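Putative type VI secretion protein (PDB 6SK0) probably forms the trimeric, membrane-puncturing spike at the tip of the type VI secretion system and carries a phospholipase effector. Local coordinates at residues 512-517 / 531-536; 527-532 / 542-547; 596-601 / 676-681. All coordinates share one frame; numbering follows the deposited sequence.

Interaction 1: residues 512-517 / 531-536; sequences EEHIKL and HNVDAS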
# COMPACT_ATOMS: atom_id res chain seq x y z
N GLU A 512 36.75 19.27 -3.47
CA GLU A 512 36.54 17.88 -3.84
C GLU A 512 37.00 16.94 -2.75
O GLU A 512 37.56 15.88 -3.03
CB GLU A 512 37.24 17.54 -5.16
CG GLU A 512 36.84 18.43 -6.31
CD GLU A 512 37.53 18.06 -7.60
OE1 GLU A 512 37.25 18.71 -8.62
OE2 GLU A 512 38.34 17.11 -7.59
N GLU A 513 36.78 17.31 -1.50
CA GLU A 513 37.22 16.49 -0.38
C GLU A 513 36.39 15.22 -0.30
O GLU A 513 35.20 15.21 -0.62
CB GLU A 513 37.11 17.27 0.92
CG GLU A 513 37.71 18.66 0.87
CD GLU A 513 36.74 19.71 0.35
OE1 GLU A 513 35.70 19.34 -0.23
OE2 GLU A 513 37.03 20.91 0.50
N HIS A 514 37.03 14.13 0.10
CA HIS A 514 36.28 12.92 0.36
C HIS A 514 37.02 12.07 1.37
O HIS A 514 38.22 12.21 1.59
CB HIS A 514 36.00 12.12 -0.93
CG HIS A 514 37.20 11.50 -1.55
ND1 HIS A 514 37.92 10.49 -0.96
CD2 HIS A 514 37.78 11.72 -2.75
CE1 HIS A 514 38.91 10.14 -1.75
NE2 HIS A 514 38.85 10.86 -2.85
N ILE A 515 36.26 11.18 1.99
CA ILE A 515 36.79 10.16 2.88
C ILE A 515 36.33 8.82 2.35
O ILE A 515 35.14 8.65 2.04
CB ILE A 515 36.31 10.37 4.33
CG1 ILE A 515 36.84 11.69 4.87
CG2 ILE A 515 36.73 9.21 5.20
CD1 ILE A 515 36.31 12.05 6.21
N LYS A 516 37.26 7.90 2.21
CA LYS A 516 36.95 6.55 1.76
C LYS A 516 37.42 5.57 2.81
O LYS A 516 38.60 5.55 3.17
CB LYS A 516 37.59 6.26 0.41
CG LYS A 516 37.34 4.86 -0.09
CD LYS A 516 38.11 4.59 -1.35
CE LYS A 516 37.19 4.14 -2.45
NZ LYS A 516 37.94 3.52 -3.57
N LEU A 517 36.49 4.77 3.32
CA LEU A 517 36.78 3.67 4.22
C LEU A 517 36.42 2.40 3.47
O LEU A 517 35.24 2.13 3.24
CB LEU A 517 35.99 3.81 5.51
CG LEU A 517 36.42 2.97 6.70
CD1 LEU A 517 37.87 3.24 7.05
CD2 LEU A 517 35.52 3.28 7.87
N HIS A 531 33.03 13.82 -1.95
CA HIS A 531 33.26 13.87 -3.39
C HIS A 531 33.86 12.53 -3.82
O HIS A 531 35.07 12.37 -3.98
CB HIS A 531 34.17 15.05 -3.74
CG HIS A 531 34.44 15.21 -5.20
ND1 HIS A 531 33.67 16.00 -6.02
CD2 HIS A 531 35.41 14.69 -5.98
CE1 HIS A 531 34.15 15.96 -7.24
NE2 HIS A 531 35.21 15.17 -7.25
N ASN A 532 32.98 11.57 -4.02
CA ASN A 532 33.40 10.19 -4.23
C ASN A 532 33.83 9.96 -5.67
O ASN A 532 33.09 10.27 -6.60
CB ASN A 532 32.27 9.25 -3.83
CG ASN A 532 31.68 9.60 -2.48
OD1 ASN A 532 32.41 9.80 -1.51
ND2 ASN A 532 30.36 9.69 -2.41
N VAL A 533 35.03 9.44 -5.84
CA VAL A 533 35.63 9.28 -7.16
C VAL A 533 35.90 7.81 -7.41
O VAL A 533 35.96 6.99 -6.49
CB VAL A 533 36.93 10.10 -7.30
CG1 VAL A 533 36.62 11.58 -7.19
CG2 VAL A 533 37.94 9.69 -6.25
N ASP A 534 36.07 7.48 -8.68
CA ASP A 534 36.41 6.12 -9.07
C ASP A 534 37.93 5.96 -9.06
O ASP A 534 38.67 6.84 -8.62
CB ASP A 534 35.80 5.77 -10.42
CG ASP A 534 36.11 6.79 -11.49
OD1 ASP A 534 37.13 7.49 -11.40
OD2 ASP A 534 35.32 6.89 -12.45
N ALA A 535 38.41 4.83 -9.58
CA ALA A 535 39.85 4.57 -9.59
C ALA A 535 40.60 5.58 -10.43
O ALA A 535 41.73 5.96 -10.11
CB ALA A 535 40.11 3.15 -10.09
N SER A 536 39.99 6.05 -11.52
CA SER A 536 40.59 7.09 -12.34
C SER A 536 40.31 8.49 -11.82
O SER A 536 40.48 9.45 -12.57
CB SER A 536 40.10 6.97 -13.79
OG SER A 536 39.01 7.84 -14.03
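One backbone hydrogen bond joins residues 512-517 to 531-536: the amide of His-531 reaches the carbonyl of Glu-513, with His-531 N to Glu-513 O 2.9 Å. The bond is nearly straight, 161° at the hydrogen, and the donor lies in the carbonyl plane. It falls at the corner the chain turns at His-531, which it holds beside residues 512-514.

Among the side chains, Glu-512 and His-531 run side by side in the same direction. His-531 has CG anti to its backbone N, which lays the imidazole alongside the glutamate. Glu-512 CB sits over one face of the His-531 ring, offset toward the rim, 3.6 Å from the centroid and close to the ring normal, in a CH-pi contact. Because the glutamate chain is extended beyond CG, its carboxylate continues along the ring, the two planes only 12° apart and stacked. Its OE2 makes a salt bridge with Lys-509, while the His-531 ring meets Tyr-521 of a second subunit edge-to-face.

The remaining packing centres on His-514. Its CG takes the crowded position between backbone N and carbonyl carbon (chi1 69°), and the ring thereby comes obliquely to the backbone oxygen of His-531, with His-514 CD2 to His-531 O 3.0 Å. The side chains of Val-533 and His-514 cross steeply, with Val-533 CG2 3.7 Å from His-514 NE2. Arg-493 of strand 493-497 also packs on both His-514 and Val-533.

Five of the six touching residues are buried. Strand 514-519 pairs with strand 503-507 on one side and 525-529 on the other, so the contact places a corner against an antiparallel meander, within the intertwined beta structure of the trimeric VgrG spike.

Interaction 2: residues 527-532 / 542-547; sequences LNLGHN and EGAELR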
# COMPACT_ATOMS: atom_id res chain seq x y z
N LEU A 527 32.56 2.68 2.74
CA LEU A 527 31.84 3.89 3.08
C LEU A 527 32.56 5.04 2.39
O LEU A 527 33.73 5.29 2.66
CB LEU A 527 31.77 4.10 4.58
CG LEU A 527 31.13 5.43 4.98
CD1 LEU A 527 29.63 5.38 4.77
CD2 LEU A 527 31.46 5.77 6.40
N ASN A 528 31.87 5.70 1.48
CA ASN A 528 32.42 6.82 0.72
C ASN A 528 31.67 8.08 1.12
O ASN A 528 30.45 8.16 0.95
CB ASN A 528 32.32 6.56 -0.78
CG ASN A 528 33.01 5.29 -1.19
OD1 ASN A 528 34.18 5.09 -0.88
ND2 ASN A 528 32.30 4.42 -1.88
N LEU A 529 32.39 9.05 1.64
CA LEU A 529 31.81 10.31 2.09
C LEU A 529 32.33 11.45 1.24
O LEU A 529 33.54 11.59 1.06
CB LEU A 529 32.13 10.57 3.56
CG LEU A 529 31.77 9.47 4.56
CD1 LEU A 529 32.12 9.92 5.96
CD2 LEU A 529 30.29 9.10 4.46
N GLY A 530 31.42 12.26 0.73
CA GLY A 530 31.79 13.51 0.09
C GLY A 530 31.90 13.37 -1.41
O GLY A 530 30.99 12.89 -2.06
N HIS A 531 33.03 13.82 -1.95
CA HIS A 531 33.26 13.87 -3.39
C HIS A 531 33.86 12.53 -3.82
O HIS A 531 35.07 12.37 -3.98
CB HIS A 531 34.17 15.05 -3.74
CG HIS A 531 34.44 15.21 -5.20
ND1 HIS A 531 33.67 16.00 -6.02
CD2 HIS A 531 35.41 14.69 -5.98
CE1 HIS A 531 34.15 15.96 -7.24
NE2 HIS A 531 35.21 15.17 -7.25
N ASN A 532 32.98 11.57 -4.02
CA ASN A 532 33.40 10.19 -4.23
C ASN A 532 33.83 9.96 -5.67
O ASN A 532 33.09 10.27 -6.60
CB ASN A 532 32.27 9.25 -3.83
CG ASN A 532 31.68 9.60 -2.48
OD1 ASN A 532 32.41 9.80 -1.51
ND2 ASN A 532 30.36 9.69 -2.41
N GLU A 542 28.21 12.16 -5.33
CA GLU A 542 28.38 13.11 -4.24
C GLU A 542 27.50 12.70 -3.08
O GLU A 542 26.32 12.40 -3.25
CB GLU A 542 28.04 14.53 -4.68
CG GLU A 542 28.81 15.00 -5.89
CD GLU A 542 28.21 16.24 -6.51
OE1 GLU A 542 28.46 17.34 -5.98
OE2 GLU A 542 27.48 16.11 -7.51
N GLY A 543 28.08 12.72 -1.88
CA GLY A 543 27.36 12.43 -0.66
C GLY A 543 27.97 11.24 0.05
O GLY A 543 29.19 11.07 0.08
N ALA A 544 27.10 10.41 0.61
CA ALA A 544 27.51 9.27 1.42
C ALA A 544 27.06 8.00 0.73
O ALA A 544 25.88 7.85 0.40
CB ALA A 544 26.94 9.36 2.83
N GLU A 545 28.00 7.10 0.49
CA GLU A 545 27.71 5.81 -0.11
C GLU A 545 28.18 4.71 0.82
O GLU A 545 29.36 4.65 1.18
CB GLU A 545 28.36 5.66 -1.48
CG GLU A 545 28.00 4.36 -2.16
CD GLU A 545 28.92 4.03 -3.31
OE1 GLU A 545 30.14 4.24 -3.19
OE2 GLU A 545 28.43 3.55 -4.35
N LEU A 546 27.26 3.86 1.23
CA LEU A 546 27.56 2.61 1.91
C LEU A 546 27.26 1.50 0.92
O LEU A 546 26.11 1.30 0.53
CB LEU A 546 26.76 2.47 3.19
CG LEU A 546 27.14 1.28 4.05
CD1 LEU A 546 28.59 1.40 4.50
CD2 LEU A 546 26.21 1.19 5.24
N ARG A 547 28.29 0.78 0.50
CA ARG A 547 28.14 -0.16 -0.58
C ARG A 547 28.92 -1.43 -0.30
O ARG A 547 29.96 -1.42 0.37
CB ARG A 547 28.59 0.45 -1.90
CG ARG A 547 30.00 0.95 -1.88
CD ARG A 547 30.73 0.52 -3.11
NE ARG A 547 30.94 -0.91 -3.16
CZ ARG A 547 30.34 -1.73 -4.02
NH1 ARG A 547 30.59 -3.02 -4.00
NH2 ARG A 547 29.48 -1.24 -4.91
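Strands 527-529 and 544-547 run antiparallel, 171° between their directions and 4.6 Å between axes, with Asn-528 and Glu-545 as a hydrogen-bonded pair and Gly-530 and Gly-543 as the next. Both backbone bonds of the first pair, Asn-528 N to Glu-545 O and Glu-545 N to Asn-528 O, are 2.7 Å.

The same two residues are joined through their side chains, which point the same way. Asn-528 ND2 donates to Glu-545 OE1 at 2.5 Å, using the oxygen's anti lone pair and staying near the amide plane; OE1 also holds a salt bridge to Arg-540. On the other face, Leu-529 CD2 meets Ala-544 CB at 3.7 Å, and the CD1 methyls of Leu-527 and Leu-546 come together at 4.1 Å as their side chains cross obliquely. Leu-527 also packs on Leu-527 of both neighbouring subunits.

At the corner, Gly-543 O accepts from Gly-530 N at 2.6 Å and from Asn-532 ND2 at 3.1 Å, both donors lying above the carbonyl plane. The two glycines adopt backbone angles that would jam a CB against the preceding carbonyl. Two donors on one buried oxygen thus tie the turning chain to its partner strand, while leucines and the alanine face the other subunits.

Interaction 3: residues 596-601 / 676-681; sequences KAATAA and SLLSRN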
# COMPACT_ATOMS: atom_id res chain seq x y z
N LYS A 596 -14.68 10.05 11.02
CA LYS A 596 -15.94 10.69 11.39
C LYS A 596 -16.93 10.65 10.23
O LYS A 596 -18.12 10.37 10.42
CB LYS A 596 -15.71 12.13 11.84
CG LYS A 596 -14.64 12.26 12.89
CD LYS A 596 -15.22 12.58 14.24
CE LYS A 596 -14.25 12.17 15.34
NZ LYS A 596 -14.89 12.09 16.67
N ALA A 597 -16.45 10.92 9.01
CA ALA A 597 -17.33 10.84 7.85
C ALA A 597 -17.89 9.43 7.66
O ALA A 597 -19.07 9.27 7.33
CB ALA A 597 -16.59 11.29 6.60
N ALA A 598 -17.06 8.42 7.88
CA ALA A 598 -17.52 7.04 7.76
C ALA A 598 -18.59 6.73 8.79
O ALA A 598 -19.56 6.03 8.50
CB ALA A 598 -16.35 6.07 7.90
N THR A 599 -18.40 7.23 10.01
CA THR A 599 -19.43 7.06 11.04
C THR A 599 -20.73 7.71 10.62
O THR A 599 -21.80 7.12 10.74
CB THR A 599 -18.94 7.63 12.37
OG1 THR A 599 -17.97 6.74 12.94
CG2 THR A 599 -20.09 7.80 13.34
N ALA A 600 -20.66 8.94 10.09
CA ALA A 600 -21.87 9.63 9.67
C ALA A 600 -22.61 8.88 8.56
O ALA A 600 -23.83 8.95 8.49
CB ALA A 600 -21.53 11.05 9.22
N ALA A 601 -21.88 8.17 7.70
CA ALA A 601 -22.49 7.47 6.59
C ALA A 601 -22.79 6.01 6.89
O ALA A 601 -23.20 5.28 5.99
CB ALA A 601 -21.59 7.56 5.35
N SER A 676 -15.61 -2.07 3.40
CA SER A 676 -16.35 -0.82 3.44
C SER A 676 -15.71 0.17 2.48
O SER A 676 -14.56 0.56 2.67
CB SER A 676 -16.39 -0.26 4.86
OG SER A 676 -17.12 0.94 4.92
N LEU A 677 -16.45 0.55 1.45
CA LEU A 677 -16.03 1.57 0.51
C LEU A 677 -16.98 2.75 0.63
O LEU A 677 -18.17 2.62 0.33
CB LEU A 677 -16.00 1.04 -0.92
CG LEU A 677 -15.30 -0.29 -1.19
CD1 LEU A 677 -15.32 -0.58 -2.67
CD2 LEU A 677 -13.88 -0.26 -0.67
N LEU A 678 -16.46 3.88 1.06
CA LEU A 678 -17.24 5.10 1.19
C LEU A 678 -16.65 6.17 0.30
O LEU A 678 -15.50 6.58 0.47
CB LEU A 678 -17.29 5.57 2.64
CG LEU A 678 -17.94 6.94 2.83
CD1 LEU A 678 -19.39 6.96 2.35
CD2 LEU A 678 -17.85 7.36 4.27
N SER A 679 -17.44 6.62 -0.66
CA SER A 679 -17.15 7.81 -1.43
C SER A 679 -17.94 8.96 -0.83
O SER A 679 -19.12 8.82 -0.54
CB SER A 679 -17.51 7.61 -2.90
OG SER A 679 -17.54 8.83 -3.59
N ARG A 680 -17.28 10.09 -0.62
CA ARG A 680 -17.94 11.20 0.05
C ARG A 680 -18.62 12.15 -0.92
O ARG A 680 -19.69 12.68 -0.61
CB ARG A 680 -16.95 11.95 0.93
CG ARG A 680 -16.43 11.12 2.08
CD ARG A 680 -15.70 11.97 3.07
NE ARG A 680 -16.61 12.84 3.79
CZ ARG A 680 -16.23 13.92 4.46
NH1 ARG A 680 -14.96 14.27 4.50
NH2 ARG A 680 -17.13 14.64 5.10
N ASN A 681 -18.05 12.37 -2.08
CA ASN A 681 -18.62 13.43 -2.90
C ASN A 681 -18.93 13.01 -4.33
O ASN A 681 -19.93 13.47 -4.88
CB ASN A 681 -17.69 14.63 -2.91
CG ASN A 681 -17.64 15.33 -1.57
OD1 ASN A 681 -18.48 16.17 -1.28
ND2 ASN A 681 -16.67 14.97 -0.76
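Leu-678 is the first residue along 676-681 to meet the end of helix 578-600. With CG anti to its backbone N (chi1 172°), it sets its two methyls against the end of the helix. Leu-678 CD2 lands on the backbone, 3.5 Å from Ala-598 CA, and also lies near the carbonyl oxygen of Ala-597. Leu-678 CD1, the other branch, reaches Ala-601, 3.8 Å from its CB, at the point where the chain leaves helical geometry. Small alanine side chains let the leucine come this close to the helix backbone, and Ala-603 of the following loop packs on it too.

Two residues on, Arg-680 bends at chi3 (70°) and brings its guanidinium back to the helix. Ala-597 CB sits over one face of that group, 3.2 Å from Arg-680 NE and displaced toward the rim. The charge is answered elsewhere: NH1 forms a salt bridge with Glu-672 of the third subunit.

The contact is thus mostly van der Waals. Residues 676-679 pair in parallel ladders with strands of both other subunits, so the helix end rests on the outside of an intertwined, three-chain beta-helical shaft, the fold characteristic of VgrG and related phage tail spikes.

Interactions 1 and 2 are neighbours in one antiparallel sheet, their centres 7 Å apart, and share His-531 and Asn-532. Strand 514-519 runs beside 525-529, where Ile-515 O to Leu-529 N and Leu-517 O to Leu-527 N, each 2.8 Å, are probable hydrogen bonds. The corner at His-531 thus faces 512-517 in one contact and belongs to the chain paired with 542-547 in the other. Interaction 3 lies across the centre of the chain, its centre about 55 Å from that of interaction 1 and 49 Å from that of interaction 2, with no direct touch. All three contacts reach the second subunit, as suits two distant levels of an intertwined spike, interactions 1 and 2 at one and interaction 3 at the other.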